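Local coordinates for actin-related protein 8 (Homo sapiens, PDB 4FO0) that binds ATP, has low basal ATPase activity, cannot polymerise, and is a proposed core subunit of the INO80 chromatin-remodelling complex, at residues I12-I17 with R31-L36; W87-S92 with L322-S327. All blocks are in the same frame, centred on the assembly; numbering follows the deposited sequence.

In the fold
Actin-family proteins build two lobes around a central nucleotide, and the two contacts here lie far out on either lobe, each away from the ATP pocket. Interaction 1 comes first along the chain and closes before interaction 2 opens; their centres are 44 Å apart, and their nearest atoms about 24 Å. Interaction 1 is local: it joins the lead-in to strand 17-21 with the exit from strand 26-31, neighbours in a mixed sheet. Interaction 2 is long-range, linking the end of helix 71-88 to the loop between helix 306-319 and strand 330-336, 230 residues on. They share no sheet or helix: one ties together the adjoining ends of two paired strands, and the other joins two surface segments far apart in sequence.

Interaction 1 (I12-I17 with R31-L36); sequences IQSNFI and RATDTL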
loop_
_atom_site.group_PDB
_atom_site.type_symbol
_atom_site.label_atom_id
_atom_site.label_comp_id
_atom_site.label_asym_id
_atom_site.label_seq_id
_atom_site.Cartn_x
_atom_site.Cartn_y
_atom_site.Cartn_z
ATOM N N ILE A 12 0.234 30.150 10.652
ATOM C CA ILE A 12 -0.845 29.419 11.307
ATOM C C ILE A 12 -0.322 28.154 12.001
ATOM O O ILE A 12 0.758 27.655 11.667
ATOM C CB ILE A 12 -1.975 29.076 10.328
ATOM C CG1 ILE A 12 -1.421 28.347 9.113
ATOM C CG2 ILE A 12 -2.685 30.346 9.867
ATOM C CD1 ILE A 12 -2.505 27.805 8.217
ATOM N N GLN A 13 -1.088 27.659 12.974
ATOM C CA GLN A 13 -0.732 26.470 13.744
ATOM C C GLN A 13 -0.394 25.239 12.906
ATOM O O GLN A 13 0.599 24.556 13.160
ATOM C CB GLN A 13 -1.877 26.083 14.661
ATOM C CG GLN A 13 -1.951 26.846 15.942
ATOM C CD GLN A 13 -3.004 26.266 16.858
ATOM O OE1 GLN A 13 -2.938 25.086 17.236
ATOM N NE2 GLN A 13 -3.999 27.082 17.203
ATOM N N SER A 14 -1.237 24.935 11.928
ATOM C CA SER A 14 -1.063 23.717 11.154
ATOM C C SER A 14 0.178 23.749 10.258
ATOM O O SER A 14 0.473 22.779 9.564
ATOM C CB SER A 14 -2.319 23.409 10.338
ATOM O OG SER A 14 -2.618 24.454 9.433
ATOM N N ASN A 15 0.893 24.870 10.259
ATOM C CA ASN A 15 2.123 24.965 9.495
ATOM C C ASN A 15 3.253 24.344 10.290
ATOM O O ASN A 15 4.317 24.053 9.748
ATOM C CB ASN A 15 2.463 26.414 9.141
ATOM C CG ASN A 15 3.652 26.524 8.165
ATOM O OD1 ASN A 15 3.577 26.058 7.024
ATOM N ND2 ASN A 15 4.743 27.157 8.609
ATOM N N PHE A 16 3.000 24.127 11.577
ATOM C CA PHE A 16 4.004 23.590 12.481
ATOM C C PHE A 16 3.670 22.192 12.961
ATOM O O PHE A 16 4.243 21.691 13.927
ATOM C CB PHE A 16 4.223 24.552 13.637
ATOM C CG PHE A 16 4.855 25.815 13.199
ATOM C CD1 PHE A 16 6.232 25.893 13.067
ATOM C CD2 PHE A 16 4.077 26.901 12.830
ATOM C CE1 PHE A 16 6.822 27.052 12.616
ATOM C CE2 PHE A 16 4.660 28.060 12.380
ATOM C CZ PHE A 16 6.038 28.138 12.269
ATOM N N ILE A 17 2.747 21.559 12.258
ATOM C CA ILE A 17 2.416 20.185 12.541
ATOM C C ILE A 17 2.769 19.307 11.349
ATOM O O ILE A 17 2.227 19.488 10.255
ATOM C CB ILE A 17 0.951 20.076 12.894
ATOM C CG1 ILE A 17 0.716 20.807 14.224
ATOM C CG2 ILE A 17 0.535 18.614 12.946
ATOM C CD1 ILE A 17 -0.729 20.956 14.590
ATOM N N ARG A 31 3.516 19.012 5.909
ATOM C CA ARG A 31 2.868 19.887 6.890
ATOM C C ARG A 31 1.360 19.723 6.783
ATOM O O ARG A 31 0.819 19.500 5.688
ATOM C CB ARG A 31 3.198 21.353 6.626
ATOM C CG ARG A 31 4.651 21.712 6.689
ATOM C CD ARG A 31 4.861 23.099 6.138
ATOM N NE ARG A 31 6.272 23.356 5.849
ATOM C CZ ARG A 31 7.108 23.980 6.675
ATOM N NH1 ARG A 31 6.687 24.415 7.862
ATOM N NH2 ARG A 31 8.372 24.167 6.318
ATOM N N ALA A 32 0.672 19.856 7.908
ATOM C CA ALA A 32 -0.788 19.778 7.902
ATOM C C ALA A 32 -1.427 20.825 6.970
ATOM O O ALA A 32 -2.591 20.717 6.609
ATOM C CB ALA A 32 -1.326 19.909 9.318
ATOM N N THR A 33 -0.657 21.830 6.573
ATOM C CA THR A 33 -1.145 22.848 5.647
ATOM C C THR A 33 -0.913 22.501 4.181
ATOM O O THR A 33 -1.578 23.046 3.300
ATOM C CB THR A 33 -0.530 24.237 5.940
ATOM O OG1 THR A 33 0.899 24.130 6.045
ATOM C CG2 THR A 33 -1.082 24.772 7.232
ATOM N N ASP A 34 0.036 21.610 3.908
ATOM C CA ASP A 34 0.285 21.206 2.525
ATOM C C ASP A 34 -0.989 20.577 1.947
ATOM O O ASP A 34 -1.760 19.915 2.651
ATOM C CB ASP A 34 1.503 20.281 2.421
ATOM C CG ASP A 34 2.811 20.964 2.860
ATOM O OD1 ASP A 34 2.900 22.207 2.752
ATOM O OD2 ASP A 34 3.757 20.266 3.302
ATOM N N THR A 35 -1.243 20.828 0.673
ATOM C CA THR A 35 -2.427 20.272 0.045
ATOM C C THR A 35 -2.137 18.831 -0.353
ATOM O O THR A 35 -2.926 17.917 -0.084
ATOM C CB THR A 35 -2.829 21.088 -1.177
ATOM O OG1 THR A 35 -2.528 22.471 -0.937
ATOM C CG2 THR A 35 -4.321 20.917 -1.443
ATOM N N LEU A 36 -0.989 18.645 -0.994
ATOM C CA LEU A 36 -0.425 17.325 -1.217
ATOM C C LEU A 36 0.793 17.108 -0.328
ATOM O O LEU A 36 1.639 17.994 -0.192
ATOM C CB LEU A 36 0.001 17.171 -2.669
ATOM C CG LEU A 36 -1.127 17.344 -3.669
ATOM C CD1 LEU A 36 -0.570 17.159 -5.057
ATOM C CD2 LEU A 36 -2.265 16.367 -3.375
#
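The tight side lies where R31 and A32 meet N15 and I17. The A32 backbone N donates to I17 O at 2.8 Å, with R31 CA adding a CA-H...O contact to the same oxygen. The N15 side chain runs beside that of R31, pointing the same way, with amide and guanidinium planes 8° apart. R31 NH1 donates a hydrogen bond to N15 O at 3.1 Å, in the carbonyl plane. With CG anti to the backbone N (chi1 -172°), the N15 amide carbon lies 3.7 Å from R31 NH1. NH1 has a second partner in the Y199 hydroxyl, so two acceptors help to fix the arginine head.

Toward T33, at the more exposed margin, the polar link is weaker. T33 OG1 gives N15 OD1 only a weak hydrogen bond of 3.4 Å, while I12 CD1 rests on T33 CG2 at 3.5 Å. S14 OG hydrogen-bonds a bound glycerol, probably from the crystallisation liquor. A type I turn from R31 to D34 shapes this edge, the R31 backbone N bonding D34 OD2.

The contact joins the start of strand 17-21 to the end of its antiparallel neighbour 26-31, with strand 200-205 beside I17 and helix 553-563 against I17 and A32.

Interaction 2 (W87-S92 with L322-S327); sequences WSKKMS and LDQDIS
S92 and D325 form the polar grip of this contact, a two-point clasp in which one carboxylate takes both donors of a single serine. The S92 backbone N gives a hydrogen bond to D325 OD1 at 3.0 Å, and S92 OG donates to D325 OD2 at 2.6 Å. Both arrive on the syn side, 27° and 33° out of the carboxylate plane, so the pair of bonds probably limits rotation of the carboxylate. The side chains of M91 and D325 pass one another running opposite ways, M91 CB 3.5 Å from D325 OD1, while M91 SD lies 3.7 Å from Q324 O.

The second meeting is largely apolar. K89, extended beyond CG, crosses Q324 obliquely, and its CD comes to 3.4 Å from Q324 CG. Q324 bends at chi2 (-65°), which brings its CD to 3.9 Å from K89 CG. Its NE2 makes a weak hydrogen bond to I86 O. An alanine in place of Q324 would probably open a gap beneath the methylenes of K89 and leave I86 O without this weak donor.

Behind this first shell, the D323 side chain holds the backbone from which D325 projects: D323 OD1 accepts from D325 N at 2.8 Å, an Asx turn within the type I turn from D323 to I326. R97 NH1 hydrogen-bonds I326 O and, weakly, Q324 O.

This surface contact joins the chain just beyond helix 71-88 to the loop between helix 306-319 and strand 330-336. Helix 516-527 touches both segments, through K89 and L322, and helix 353-359 lies against L322 and Q324.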
loop_
_atom_site.group_PDB
_atom_site.type_symbol
_atom_site.label_atom_id
_atom_site.label_comp_id
_atom_site.label_asym_id
_atom_site.label_seq_id
_atom_site.Cartn_x
_atom_site.Cartn_y
_atom_site.Cartn_z
ATOM N N TRP A 87 -16.519 -15.892 -15.988
ATOM C CA TRP A 87 -17.555 -16.523 -16.793
ATOM C C TRP A 87 -18.950 -16.305 -16.220
ATOM O O TRP A 87 -19.888 -15.985 -16.940
ATOM C CB TRP A 87 -17.291 -18.026 -16.841
ATOM C CG TRP A 87 -18.216 -18.769 -17.740
ATOM C CD1 TRP A 87 -19.169 -19.669 -17.373
ATOM C CD2 TRP A 87 -18.277 -18.678 -19.171
ATOM N NE1 TRP A 87 -19.815 -20.148 -18.482
ATOM C CE2 TRP A 87 -19.283 -19.560 -19.600
ATOM C CE3 TRP A 87 -17.571 -17.942 -20.129
ATOM C CZ2 TRP A 87 -19.610 -19.718 -20.950
ATOM C CZ3 TRP A 87 -17.889 -18.108 -21.466
ATOM C CH2 TRP A 87 -18.903 -18.986 -21.863
ATOM N N SER A 88 -19.072 -16.513 -14.916
ATOM C CA SER A 88 -20.343 -16.412 -14.231
ATOM C C SER A 88 -21.002 -15.037 -14.389
ATOM O O SER A 88 -22.218 -14.920 -14.330
ATOM C CB SER A 88 -20.161 -16.765 -12.755
ATOM O OG SER A 88 -20.586 -15.694 -11.930
ATOM N N LYS A 89 -20.198 -14.004 -14.595
ATOM C CA LYS A 89 -20.706 -12.640 -14.683
ATOM C C LYS A 89 -20.927 -12.248 -16.135
ATOM O O LYS A 89 -19.996 -12.231 -16.930
ATOM C CB LYS A 89 -19.725 -11.675 -14.021
ATOM C CG LYS A 89 -20.093 -10.205 -14.122
ATOM C CD LYS A 89 -19.171 -9.373 -13.221
ATOM C CE LYS A 89 -19.560 -7.900 -13.234
ATOM N NZ LYS A 89 -18.865 -7.109 -12.194
ATOM N N LYS A 90 -22.167 -11.949 -16.487
ATOM C CA LYS A 90 -22.479 -11.645 -17.869
ATOM C C LYS A 90 -21.975 -10.258 -18.199
ATOM O O LYS A 90 -21.647 -9.474 -17.301
ATOM C CB LYS A 90 -23.984 -11.721 -18.112
ATOM C CG LYS A 90 -24.620 -13.033 -17.700
ATOM C CD LYS A 90 -24.049 -14.199 -18.484
ATOM C CE LYS A 90 -25.154 -15.178 -18.844
ATOM N NZ LYS A 90 -26.128 -14.529 -19.767
ATOM N N MET A 91 -21.923 -9.950 -19.487
ATOM C CA MET A 91 -21.497 -8.630 -19.906
ATOM C C MET A 91 -22.692 -7.694 -19.996
ATOM O O MET A 91 -23.824 -8.113 -19.764
ATOM C CB MET A 91 -20.737 -8.710 -21.221
ATOM C CG MET A 91 -19.450 -9.505 -21.085
ATOM S SD MET A 91 -18.305 -9.190 -22.437
ATOM C CE MET A 91 -19.234 -9.866 -23.820
ATOM N N SER A 92 -22.437 -6.429 -20.313
ATOM C CA SER A 92 -23.489 -5.417 -20.320
ATOM C C SER A 92 -24.615 -5.747 -21.292
ATOM O O SER A 92 -25.775 -5.424 -21.036
ATOM C CB SER A 92 -22.913 -4.038 -20.640
ATOM O OG SER A 92 -22.158 -3.545 -19.547
ATOM N N LEU A 322 -10.761 -4.002 -13.859
ATOM C CA LEU A 322 -11.833 -4.867 -13.349
ATOM C C LEU A 322 -13.144 -4.622 -14.101
ATOM O O LEU A 322 -14.216 -4.507 -13.503
ATOM C CB LEU A 322 -12.038 -4.662 -11.854
ATOM C CG LEU A 322 -10.930 -5.189 -10.949
ATOM C CD1 LEU A 322 -11.054 -4.596 -9.550
ATOM C CD2 LEU A 322 -10.984 -6.699 -10.892
ATOM N N ASP A 323 -13.046 -4.546 -15.423
ATOM C CA ASP A 323 -14.194 -4.247 -16.263
ATOM C C ASP A 323 -14.570 -5.456 -17.151
ATOM O O ASP A 323 -13.832 -5.800 -18.075
ATOM C CB ASP A 323 -13.846 -3.018 -17.109
ATOM C CG ASP A 323 -14.977 -2.573 -18.016
ATOM O OD1 ASP A 323 -16.004 -3.287 -18.101
ATOM O OD2 ASP A 323 -14.821 -1.507 -18.662
ATOM N N GLN A 324 -15.705 -6.103 -16.873
ATOM C CA GLN A 324 -16.135 -7.263 -17.673
ATOM C C GLN A 324 -16.183 -6.961 -19.160
ATOM O O GLN A 324 -15.942 -7.836 -19.995
ATOM C CB GLN A 324 -17.525 -7.748 -17.266
ATOM C CG GLN A 324 -17.549 -8.637 -16.064
ATOM C CD GLN A 324 -16.841 -9.962 -16.285
ATOM O OE1 GLN A 324 -15.851 -10.263 -15.611
ATOM N NE2 GLN A 324 -17.363 -10.775 -17.204
ATOM N N ASP A 325 -16.502 -5.719 -19.486
ATOM C CA ASP A 325 -16.820 -5.355 -20.858
ATOM C C ASP A 325 -15.607 -5.151 -21.754
ATOM O O ASP A 325 -15.739 -5.096 -22.979
ATOM C CB ASP A 325 -17.756 -4.147 -20.877
ATOM C CG ASP A 325 -19.062 -4.420 -20.143
ATOM O OD1 ASP A 325 -19.560 -5.567 -20.206
ATOM O OD2 ASP A 325 -19.581 -3.495 -19.488
ATOM N N ILE A 326 -14.429 -5.054 -21.144
ATOM C CA ILE A 326 -13.175 -5.035 -21.886
ATOM C C ILE A 326 -12.739 -6.479 -22.080
ATOM O O ILE A 326 -12.353 -7.155 -21.124
ATOM C CB ILE A 326 -12.062 -4.291 -21.111
ATOM C CG1 ILE A 326 -12.439 -2.837 -20.864
ATOM C CG2 ILE A 326 -10.746 -4.335 -21.860
ATOM C CD1 ILE A 326 -11.355 -2.077 -20.115
ATOM N N SER A 327 -12.796 -6.963 -23.311
ATOM C CA SER A 327 -12.533 -8.377 -23.545
ATOM C C SER A 327 -11.851 -8.586 -24.876
ATOM O O SER A 327 -11.693 -7.647 -25.655
ATOM C CB SER A 327 -13.845 -9.162 -23.520
ATOM O OG SER A 327 -14.690 -8.772 -24.596
#